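PDB 2NYZ: lymphotactin, which probably acts as a secreted C-type chemokine that attracts lymphocytes, though neither monocytes nor neutrophils, by binding chemokine receptors. Local coordinates for residues Thr10-Leu14 against Leu34-Ile38. Residues are numbered along the deposited sequence; the frame is centred on the assembly and turned at random.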
loop_
_atom_site.group_PDB
_atom_site.type_symbol
_atom_site.label_atom_id
_atom_site.label_comp_id
_atom_site.label_asym_id
_atom_site.label_seq_id
_atom_site.Cartn_x
_atom_site.Cartn_y
_atom_site.Cartn_z
ATOM N N THR D 10 -34.686 5.593 5.342
ATOM C CA THR D 10 -33.990 5.239 6.569
ATOM C C THR D 10 -32.555 5.720 6.505
ATOM O O THR D 10 -32.000 5.879 5.420
ATOM C CB THR D 10 -33.938 3.726 6.765
ATOM O OG1 THR D 10 -32.891 3.179 5.951
ATOM C CG2 THR D 10 -35.263 3.097 6.373
ATOM N N CYS D 11 -31.957 5.954 7.669
ATOM C CA CYS D 11 -30.573 6.393 7.728
ATOM C C CYS D 11 -29.714 5.146 7.744
ATOM O O CYS D 11 -29.987 4.199 8.473
ATOM C CB CYS D 11 -30.295 7.203 8.992
ATOM S SG CYS D 11 -31.005 8.881 9.067
ATOM N N VAL D 12 -28.672 5.140 6.929
ATOM C CA VAL D 12 -27.790 3.997 6.869
ATOM C C VAL D 12 -26.532 4.305 7.655
ATOM O O VAL D 12 -25.969 3.432 8.302
ATOM C CB VAL D 12 -27.433 3.681 5.422
ATOM C CG1 VAL D 12 -26.460 2.527 5.364
ATOM C CG2 VAL D 12 -28.704 3.367 4.653
ATOM N N SER D 13 -26.106 5.562 7.602
ATOM C CA SER D 13 -24.915 5.999 8.315
ATOM C C SER D 13 -25.198 7.273 9.108
ATOM O O SER D 13 -25.991 8.121 8.689
ATOM C CB SER D 13 -23.766 6.253 7.334
ATOM O OG SER D 13 -23.250 5.046 6.800
ATOM N N LEU D 14 -24.552 7.403 10.260
ATOM C CA LEU D 14 -24.742 8.576 11.094
ATOM C C LEU D 14 -23.540 9.489 10.915
ATOM O O LEU D 14 -22.407 9.016 10.805
ATOM C CB LEU D 14 -24.902 8.158 12.559
ATOM C CG LEU D 14 -26.092 7.235 12.873
ATOM C CD1 LEU D 14 -26.146 6.958 14.366
ATOM C CD2 LEU D 14 -27.395 7.881 12.416
ATOM N N LEU D 34 -31.999 1.272 12.866
ATOM C CA LEU D 34 -30.968 2.225 13.233
ATOM C C LEU D 34 -31.686 3.532 13.510
ATOM O O LEU D 34 -31.795 4.393 12.635
ATOM C CB LEU D 34 -29.976 2.411 12.083
ATOM C CG LEU D 34 -28.877 3.450 12.289
ATOM C CD1 LEU D 34 -28.009 3.053 13.466
ATOM C CD2 LEU D 34 -28.044 3.563 11.025
ATOM N N ARG D 35 -32.202 3.663 14.727
ATOM C CA ARG D 35 -32.917 4.871 15.114
ATOM C C ARG D 35 -31.942 6.034 15.067
ATOM O O ARG D 35 -30.756 5.872 15.371
ATOM C CB ARG D 35 -33.488 4.734 16.528
ATOM C CG ARG D 35 -34.489 5.819 16.877
ATOM C CD ARG D 35 -34.910 5.764 18.333
ATOM N NE ARG D 35 -33.847 6.221 19.223
ATOM C CZ ARG D 35 -34.007 7.148 20.162
ATOM N NH1 ARG D 35 -35.193 7.723 20.336
ATOM N NH2 ARG D 35 -32.978 7.508 20.921
ATOM N N ALA D 36 -32.437 7.206 14.686
ATOM C CA ALA D 36 -31.573 8.367 14.605
ATOM C C ALA D 36 -32.313 9.675 14.541
ATOM O O ALA D 36 -33.502 9.729 14.245
ATOM C CB ALA D 36 -30.660 8.250 13.402
ATOM N N VAL D 37 -31.571 10.731 14.835
ATOM C CA VAL D 37 -32.078 12.084 14.801
ATOM C C VAL D 37 -31.686 12.632 13.440
ATOM O O VAL D 37 -30.504 12.651 13.092
ATOM C CB VAL D 37 -31.411 12.955 15.871
ATOM C CG1 VAL D 37 -31.863 14.399 15.713
ATOM C CG2 VAL D 37 -31.744 12.426 17.253
ATOM N N ILE D 38 -32.668 13.066 12.664
ATOM C CA ILE D 38 -32.360 13.613 11.356
ATOM C C ILE D 38 -32.467 15.126 11.389
ATOM O O ILE D 38 -33.569 15.680 11.389
ATOM C CB ILE D 38 -33.320 13.088 10.268
ATOM C CG1 ILE D 38 -33.375 11.558 10.300
ATOM C CG2 ILE D 38 -32.831 13.537 8.898
ATOM C CD1 ILE D 38 -34.430 10.965 9.370
#
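The N-terminal cysteine and the start of the N-loop, Thr10-Leu14, curve over Leu34-Ile38, the end of the loop after strand 24-28 and the first two residues of strand 37-41, and two shallow surfaces interlock. Leu34 is the main bump on its side: its CD2 methyl drops into the bend of the opposing backbone, 3.3 Å from Cys11 O and 3.4 Å from Val12 O, while its CD1 lies 4.4 Å from Leu14 CD1. Cys11 and Leu14 both point their CA-to-CB bonds across the gap, and between them they cover the small Ala36. The methyl of Ala36, with Leu14 CD2 at 3.4 Å from its CB and Cys11 SG at 4.4 Å from the same atom, offers a low floor to these larger side chains. At the start of strand 37-41, Ile38 sets off sideways, but its gamma carbon swings in, bringing CG1 to 3.8 Å from Cys11 SG. The CA-to-CB bonds of Val12, Ser13, Arg35 and Val37 point away; the side chains of Arg35 and Val37 touch Pro51. Cys11 SG is bonded to Cys48 SG, the single disulfide that marks a C chemokine, tying the head of the N-loop to strand 46-49. Thr10 extends a beta ladder onto the viral M3 chain. No hydrogen bond or covalent link joins the two segments; apart from carbonyl oxygens against a methyl, this contact rests on close packing of apolar groups.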